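Local coordinates for protein endoglucanase E (Clostridium thermocellum, PDB 2WAO) that probably removes acetyl groups from plant cell-wall polysaccharides through its family 2 carbohydrate esterase domain, whose active site also binds cellulose chains, at residues 234-237 with 238-242; 11-14 with 15-19; 280-283 with 284-287. One frame throughout, in Å; residues are numbered along the deposited sequence.

Overall arrangement
Contacts 1 and 3 belong to the GDSL-like esterase part of the chain and contact 2 to the N-terminal beta domain of the carbohydrate esterase. Helix 233-250, with contact 1, lies against helix 266-285, whose end forms contact 3; the centres of contacts 1 and 3 are 14 Å apart, and Lys241 NZ reaches Asp282 OD2 at 2.5 Å in a salt bridge. Contact 2 stands apart, its centre 32 Å from that of contact 1 and 35 Å from that of contact 3, with nearest atoms about 13 and 19 Å away. Of the glycan pocket, contact 1 is a neighbour at some remove: the side chain of Phe236 lies about 14 Å from a bound glucose unit.

Contact 1 of 3, residues 234-237 with 238-242; sequences TKFV and TAYKN
Phe236 and Tyr240, one helical turn apart, send their rings out side by side on the buried face of helix 233-250. Phe236 CZ approaches Tyr240 CD1 to 3.8 Å, coming in the plane of the tyrosine ring at its edge, while the two ring planes are turned 66° from each other, an oblique pairing. CG of Phe236 stands trans to the backbone N (chi1 -177°), which carries the ring out beside its own carbonyl and forward to the next turn. Large flat groups suit this face because it packs on Tyr275 and Val276 of helix 266-285 and on Leu180, and Phe226 adds an edge-to-face partner for Phe236. Val237 continues the apolar side: its CG1 rests 3.7 Å from CE of Lys241, whose extended chain runs alongside and delivers NZ to Asp282 in a salt bridge.

The solvent side is looser. Thr234 and Thr238 lie next to each other, yet CG2 of Thr234 comes no closer than 4.1 Å to OG1 of Thr238. What joins them is polar: OG1 of Thr238 folds back, trans to its carbonyl carbon (chi1 -63°), and donates to Thr234 O at 2.9 Å. The same oxygen accepts Thr238 N at 2.9 Å, and the two donors reach it from opposite faces of the carbonyl plane, so threonine satisfies its hydroxyl within the helix. Lys235 is likewise exposed but on another side of the helix, its extended chain ending in a weak hydrogen bond from NZ to Thr181 O. Backbone bonds from Ala239 N to Lys235 O, Tyr240 N to Phe236 O and Lys241 N to Val237 O complete the ladder. Together these features mark an amphipathic alpha-helix flanking the parallel sheet of the SGNH (GDSL-like) hydrolase fold.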
loop_
_atom_site.group_PDB
_atom_site.type_symbol
_atom_site.label_atom_id
_atom_site.label_comp_id
_atom_site.label_asym_id
_atom_site.label_seq_id
_atom_site.Cartn_x
_atom_site.Cartn_y
_atom_site.Cartn_z
ATOM N N THR A 234 -8.292 -19.801 -17.971
ATOM C CA THR A 234 -7.006 -20.487 -17.799
ATOM C C THR A 234 -5.841 -19.511 -17.576
ATOM O O THR A 234 -5.001 -19.729 -16.677
ATOM C CB THR A 234 -6.742 -21.470 -18.986
ATOM O OG1 THR A 234 -7.832 -22.403 -19.034
ATOM C CG2 THR A 234 -5.488 -22.251 -18.736
ATOM N N LYS A 235 -5.842 -18.440 -18.350
ATOM C CA LYS A 235 -4.833 -17.393 -18.301
ATOM C C LYS A 235 -4.805 -16.731 -16.910
ATOM O O LYS A 235 -3.753 -16.614 -16.279
ATOM C CB LYS A 235 -5.121 -16.352 -19.372
ATOM C CG LYS A 235 -4.067 -15.249 -19.467
ATOM C CD LYS A 235 -4.314 -14.235 -20.635
ATOM C CE LYS A 235 -2.988 -13.546 -20.999
ATOM N NZ LYS A 235 -3.123 -12.182 -21.643
ATOM N N PHE A 236 -5.982 -16.335 -16.451
ATOM C CA PHE A 236 -6.136 -15.700 -15.132
ATOM C C PHE A 236 -5.753 -16.620 -13.939
ATOM O O PHE A 236 -4.998 -16.205 -13.032
ATOM C CB PHE A 236 -7.560 -15.126 -14.969
ATOM C CG PHE A 236 -7.751 -14.397 -13.640
ATOM C CD1 PHE A 236 -7.392 -13.053 -13.514
ATOM C CD2 PHE A 236 -8.218 -15.081 -12.524
ATOM C CE1 PHE A 236 -7.544 -12.376 -12.297
ATOM C CE2 PHE A 236 -8.366 -14.428 -11.298
ATOM C CZ PHE A 236 -8.032 -13.089 -11.180
ATOM N N VAL A 237 -6.288 -17.842 -13.934
ATOM C CA VAL A 237 -6.016 -18.780 -12.883
ATOM C C VAL A 237 -4.523 -19.112 -12.859
ATOM O O VAL A 237 -3.903 -19.121 -11.802
ATOM C CB VAL A 237 -6.896 -20.033 -13.015
ATOM C CG1 VAL A 237 -6.384 -21.162 -12.051
ATOM C CG2 VAL A 237 -8.377 -19.646 -12.658
ATOM N N THR A 238 -3.942 -19.357 -14.030
ATOM C CA THR A 238 -2.481 -19.639 -14.074
ATOM C C THR A 238 -1.635 -18.448 -13.564
ATOM O O THR A 238 -0.671 -18.646 -12.852
ATOM C CB THR A 238 -2.069 -20.119 -15.498
ATOM O OG1 THR A 238 -2.755 -21.350 -15.785
ATOM C CG2 THR A 238 -0.561 -20.367 -15.583
ATOM N N ALA A 239 -2.027 -17.231 -13.935
ATOM C CA ALA A 239 -1.339 -15.995 -13.563
ATOM C C ALA A 239 -1.422 -15.829 -12.039
ATOM O O ALA A 239 -0.444 -15.457 -11.395
ATOM C CB ALA A 239 -1.954 -14.763 -14.304
ATOM N N TYR A 240 -2.616 -16.091 -11.477
ATOM C CA TYR A 240 -2.808 -15.937 -10.042
ATOM C C TYR A 240 -1.955 -16.968 -9.294
ATOM O O TYR A 240 -1.240 -16.618 -8.362
ATOM C CB TYR A 240 -4.317 -16.030 -9.676
ATOM C CG TYR A 240 -4.679 -15.248 -8.404
ATOM C CD1 TYR A 240 -5.665 -14.266 -8.421
ATOM C CD2 TYR A 240 -4.035 -15.500 -7.176
ATOM C CE1 TYR A 240 -6.005 -13.537 -7.295
ATOM C CE2 TYR A 240 -4.360 -14.741 -6.023
ATOM C CZ TYR A 240 -5.329 -13.772 -6.096
ATOM O OH TYR A 240 -5.654 -13.055 -4.952
ATOM N N LYS A 241 -2.004 -18.231 -9.737
ATOM C CA LYS A 241 -1.146 -19.283 -9.189
ATOM C C LYS A 241 0.353 -18.935 -9.284
ATOM O O LYS A 241 1.070 -19.170 -8.328
ATOM C CB LYS A 241 -1.436 -20.643 -9.842
ATOM C CG LYS A 241 -2.807 -21.165 -9.453
ATOM C CD LYS A 241 -3.136 -22.459 -10.163
ATOM C CE LYS A 241 -4.412 -23.105 -9.587
ATOM N NZ LYS A 241 -4.764 -24.421 -10.257
ATOM N N ASN A 242 0.785 -18.369 -10.399
ATOM C CA ASN A 242 2.182 -17.939 -10.581
ATOM C C ASN A 242 2.590 -16.960 -9.488
ATOM O O ASN A 242 3.681 -17.054 -8.908
ATOM C CB ASN A 242 2.328 -17.221 -11.927
ATOM C CG ASN A 242 2.452 -18.166 -13.100
ATOM O OD1 ASN A 242 2.769 -19.351 -12.952
ATOM N ND2 ASN A 242 2.225 -17.629 -14.294
#

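Contact 2 of 3, residues 11-14 with 15-19; sequences ILYN and GRFDF. With FMT (formic acid), chain L.
Tyr13 is the residue of strand 12-14 through which this bend closes, for it meets both Phe17 and Phe19. Just before it, Ile11 puts CG2 over one face of the Tyr13 ring, near the rim, a fitting place for a branched apolar side chain. Leu12 pairs by its backbone with Glu35 of strand 33-40.

Tyr13 itself then turns inward. Its CB sits over the Phe17 ring, 3.8 Å from the centroid and close to the ring normal, a CH-pi contact. Beyond CB the tyrosine ring presents its edge to the same phenylalanine face, CD1 lying 3.7 Å from CE1 of Phe17, with the planes 65° apart. With Phe19 the roles reverse: the phenylalanine brings its edge to the face of Tyr13, CE1 coming 3.9 Å from Tyr13 CD2, and the planes stand nearly upright to each other at 82°. An aromatic residue is apt here because it offers an edge to one neighbour and a face to another; Pro25 touches both Tyr13 and Phe19.

Asn14 ends the strand. Its CB points away from 15-19, and with CG trans to the carbonyl carbon (chi1 -66°) the amide reaches ND2 across to Asn33 and Glu35. On the other branch, OD1 lies 2.9 Å from O2 of a formic acid molecule, probably from the crystallisation liquor, whose O1 accepts Gly15 N at 3.2 Å. The chain turns at Gly15, where a side chain would be jammed against the preceding carbonyl oxygen. The whole is a three-ring aromatic cluster of T-shaped pairs, on the inside of the bend that leads from one antiparallel sheet to the other at the surface of the N-terminal beta domain.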
loop_
_atom_site.group_PDB
_atom_site.type_symbol
_atom_site.label_atom_id
_atom_site.label_comp_id
_atom_site.label_asym_id
_atom_site.label_seq_id
_atom_site.Cartn_x
_atom_site.Cartn_y
_atom_site.Cartn_z
ATOM N N ILE A 11 16.857 6.414 12.447
ATOM C CA ILE A 11 15.627 6.682 11.637
ATOM C C ILE A 11 15.116 5.347 11.085
ATOM O O ILE A 11 15.907 4.543 10.556
ATOM C CB ILE A 11 15.919 7.677 10.470
ATOM C CG1 ILE A 11 16.337 9.059 11.038
ATOM C CG2 ILE A 11 14.679 7.798 9.526
ATOM C CD1 ILE A 11 16.511 10.123 10.004
ATOM N N LEU A 12 13.810 5.108 11.191
ATOM C CA LEU A 12 13.234 3.910 10.591
ATOM C C LEU A 12 12.678 4.196 9.217
ATOM O O LEU A 12 11.870 5.121 9.040
ATOM C CB LEU A 12 12.111 3.359 11.455
ATOM C CG LEU A 12 12.470 2.900 12.854
ATOM C CD1 LEU A 12 11.225 2.254 13.444
ATOM C CD2 LEU A 12 13.689 1.920 12.834
ATOM N N TYR A 13 13.099 3.400 8.249
ATOM C CA TYR A 13 12.657 3.606 6.873
ATOM C C TYR A 13 11.688 2.430 6.600
ATOM O O TYR A 13 12.122 1.314 6.320
ATOM C CB TYR A 13 13.864 3.653 5.929
ATOM C CG TYR A 13 14.668 4.938 6.070
ATOM C CD1 TYR A 13 14.269 6.108 5.423
ATOM C CD2 TYR A 13 15.820 4.989 6.871
ATOM C CE1 TYR A 13 14.983 7.313 5.572
ATOM C CE2 TYR A 13 16.554 6.195 7.007
ATOM C CZ TYR A 13 16.126 7.340 6.360
ATOM O OH TYR A 13 16.842 8.540 6.486
ATOM N N ASN A 14 10.382 2.678 6.737
ATOM C CA ASN A 14 9.351 1.649 6.649
ATOM C C ASN A 14 8.814 1.497 5.227
ATOM O O ASN A 14 7.978 2.266 4.813
ATOM C CB ASN A 14 8.171 2.020 7.547
ATOM C CG ASN A 14 8.538 2.008 9.011
ATOM O OD1 ASN A 14 9.335 1.161 9.439
ATOM N ND2 ASN A 14 7.981 2.950 9.788
ATOM N N GLY A 15 9.311 0.514 4.493
ATOM C CA GLY A 15 8.966 0.370 3.104
ATOM C C GLY A 15 10.122 -0.274 2.365
ATOM O O GLY A 15 11.133 -0.741 2.983
ATOM N N ARG A 16 9.972 -0.313 1.058
ATOM C CA ARG A 16 11.052 -0.670 0.154
ATOM C C ARG A 16 11.854 0.571 -0.166
ATOM O O ARG A 16 11.397 1.461 -0.906
ATOM C CB ARG A 16 10.539 -1.357 -1.137
ATOM C CG ARG A 16 9.852 -2.708 -0.863
ATOM C CD ARG A 16 9.513 -3.343 -2.186
ATOM N NE ARG A 16 8.891 -4.662 -2.050
ATOM C CZ ARG A 16 8.609 -5.401 -3.108
ATOM N NH1 ARG A 16 8.919 -4.928 -4.314
ATOM N NH2 ARG A 16 8.027 -6.602 -2.978
ATOM N N PHE A 17 13.032 0.672 0.439
ATOM C CA PHE A 17 13.898 1.834 0.185
ATOM C C PHE A 17 15.176 1.397 -0.560
ATOM O O PHE A 17 15.661 0.280 -0.348
ATOM C CB PHE A 17 14.246 2.576 1.492
ATOM C CG PHE A 17 13.145 3.445 2.030
ATOM C CD1 PHE A 17 13.186 4.841 1.893
ATOM C CD2 PHE A 17 12.093 2.889 2.735
ATOM C CE1 PHE A 17 12.158 5.660 2.419
ATOM C CE2 PHE A 17 11.045 3.699 3.240
ATOM C CZ PHE A 17 11.101 5.082 3.114
ATOM N N ASP A 18 15.683 2.281 -1.428
ATOM C CA ASP A 18 16.980 2.146 -2.060
ATOM C C ASP A 18 17.975 3.076 -1.340
ATOM O O ASP A 18 17.734 4.295 -1.218
ATOM C CB ASP A 18 16.834 2.533 -3.526
ATOM C CG ASP A 18 18.156 2.624 -4.281
ATOM O OD1 ASP A 18 19.085 1.828 -4.039
ATOM O OD2 ASP A 18 18.229 3.496 -5.185
ATOM N N PHE A 19 19.085 2.511 -0.866
ATOM C CA PHE A 19 20.077 3.310 -0.116
ATOM C C PHE A 19 21.360 3.575 -0.930
ATOM O O PHE A 19 22.383 3.987 -0.371
ATOM C CB PHE A 19 20.372 2.593 1.213
ATOM C CG PHE A 19 19.180 2.520 2.147
ATOM C CD1 PHE A 19 18.866 3.602 2.968
ATOM C CD2 PHE A 19 18.368 1.372 2.208
ATOM C CE1 PHE A 19 17.789 3.565 3.856
ATOM C CE2 PHE A 19 17.268 1.325 3.092
ATOM C CZ PHE A 19 16.982 2.431 3.919
HETATM C C FMT L . 9.985 -1.831 7.800
HETATM O O1 FMT L . 10.040 -1.838 6.560
HETATM O O2 FMT L . 8.972 -1.598 8.488
#

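Contact 3 of 3, residues 280-283 with 284-287; sequences VNDC and NRSG. With FMT (formic acid), chain J.
The last turn of helix 266-285 runs on through regular bonds, Asn284 N to Val280 O and Arg285 N to Asn281 O, and closes in a Schellman motif at Gly287, whose backbone angles, with positive phi, would press a side chain against the preceding carbonyl oxygen and whose N bonds Asn284 O and, weakly, Cys283 O.

Among the side chains, Asp282 and Arg285 form the salt bridge within this turn. OD1 of the aspartate accepts NH2 of Arg285 at 2.8 Å, lying in the guanidinium plane and met nearly along its own C-O axis, while the carboxylate and guanidinium planes are 68° apart. The arginine gets there by folding at chi3 (-76°), which lays its flat head back over the helix so that Asn281 O sits 3.7 Å above the centre of one face. NH1 is turned outward to a formic acid, probably from the crystallisation liquor, and meets its O2 at 2.8 Å. Asp282 OD2 pairs with Lys241 of helix 233-250, the stronger partner, so the two carboxylate oxygens serve different cations.

Asn281 and Asn284 are joined by one water, which accepts from Asn281 ND2 and donates to Asn284 OD1 at 2.7 Å. ND2 of Asn284 bonds the carbonyls of Asp288 and Val291, which makes asparagine well suited to tie the helix end to what follows. Val280 and Cys283, by contrast, face strand 291-295, where small apolar groups fit against Phe293 and Val291.

Ser286 N donates to Asp282 O at 2.9 Å, next to the weak final bond of Gly287. Flanked by Lys241 and Arg285, the Asp282 carboxylate would be expected to stay ionised, its negative charge probably helping to link the two helices.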
loop_
_atom_site.group_PDB
_atom_site.type_symbol
_atom_site.label_atom_id
_atom_site.label_comp_id
_atom_site.label_asym_id
_atom_site.label_seq_id
_atom_site.Cartn_x
_atom_site.Cartn_y
_atom_site.Cartn_z
ATOM N N VAL A 280 -7.545 -20.687 -4.609
ATOM C CA VAL A 280 -7.307 -20.974 -3.208
ATOM C C VAL A 280 -7.550 -22.462 -2.902
ATOM O O VAL A 280 -6.725 -23.114 -2.257
ATOM C CB VAL A 280 -8.172 -20.058 -2.260
ATOM C CG1 VAL A 280 -8.088 -20.517 -0.854
ATOM C CG2 VAL A 280 -7.750 -18.583 -2.369
ATOM N N ASN A 281 -8.689 -22.980 -3.337
ATOM C CA ASN A 281 -8.986 -24.398 -3.150
ATOM C C ASN A 281 -7.916 -25.325 -3.775
ATOM O O ASN A 281 -7.594 -26.315 -3.167
ATOM C CB ASN A 281 -10.381 -24.744 -3.686
ATOM C CG ASN A 281 -11.493 -24.193 -2.799
ATOM O OD1 ASN A 281 -12.515 -23.735 -3.292
ATOM N ND2 ASN A 281 -11.302 -24.256 -1.511
ATOM N N ASP A 282 -7.403 -24.993 -4.959
ATOM C CA ASP A 282 -6.334 -25.785 -5.599
ATOM C C ASP A 282 -5.042 -25.703 -4.776
ATOM O O ASP A 282 -4.367 -26.716 -4.567
ATOM C CB ASP A 282 -6.011 -25.261 -7.013
ATOM C CG ASP A 282 -7.074 -25.627 -8.054
ATOM O OD1 ASP A 282 -8.077 -26.292 -7.681
ATOM O OD2 ASP A 282 -6.894 -25.249 -9.251
ATOM N N CYS A 283 -4.670 -24.512 -4.321
ATOM C CA CYS A 283 -3.469 -24.408 -3.451
ATOM C C CYS A 283 -3.648 -25.273 -2.217
ATOM O O CYS A 283 -2.718 -25.972 -1.809
ATOM C CB CYS A 283 -3.141 -22.956 -3.022
ATOM S SG CYS A 283 -2.589 -21.913 -4.429
ATOM N N ASN A 284 -4.843 -25.227 -1.610
ATOM C CA ASN A 284 -5.077 -26.013 -0.414
ATOM C C ASN A 284 -4.967 -27.555 -0.684
ATOM O O ASN A 284 -4.337 -28.281 0.098
ATOM C CB ASN A 284 -6.458 -25.698 0.165
ATOM C CG ASN A 284 -6.611 -24.269 0.683
ATOM O OD1 ASN A 284 -7.751 -23.834 0.835
ATOM N ND2 ASN A 284 -5.503 -23.562 1.022
ATOM N N ARG A 285 -5.560 -28.014 -1.785
ATOM C CA ARG A 285 -5.556 -29.450 -2.135
ATOM C C ARG A 285 -4.121 -29.907 -2.455
ATOM O O ARG A 285 -3.722 -31.041 -2.142
ATOM C CB ARG A 285 -6.403 -29.642 -3.373
ATOM C CG ARG A 285 -7.859 -29.938 -3.079
ATOM C CD ARG A 285 -8.517 -30.409 -4.434
ATOM N NE ARG A 285 -8.762 -29.282 -5.320
ATOM C CZ ARG A 285 -9.830 -28.480 -5.216
ATOM N NH1 ARG A 285 -10.763 -28.689 -4.273
ATOM N NH2 ARG A 285 -9.973 -27.471 -6.045
ATOM N N SER A 286 -3.346 -29.003 -3.047
ATOM C CA SER A 286 -1.932 -29.299 -3.377
ATOM C C SER A 286 -0.996 -29.332 -2.161
ATOM O O SER A 286 0.191 -29.658 -2.318
ATOM C CB SER A 286 -1.383 -28.276 -4.365
ATOM O OG SER A 286 -1.981 -28.475 -5.650
ATOM N N GLY A 287 -1.509 -28.893 -1.023
ATOM C CA GLY A 287 -0.878 -29.072 0.263
ATOM C C GLY A 287 -0.568 -27.798 1.045
ATOM O O GLY A 287 0.056 -27.892 2.121
HETATM C C FMT J . -13.811 -27.051 -3.821
HETATM O O1 FMT J . -13.673 -26.793 -5.017
HETATM O O2 FMT J . -12.887 -27.358 -3.067
HETATM O O HOH W 1 -10.050 -25.278 0.408
#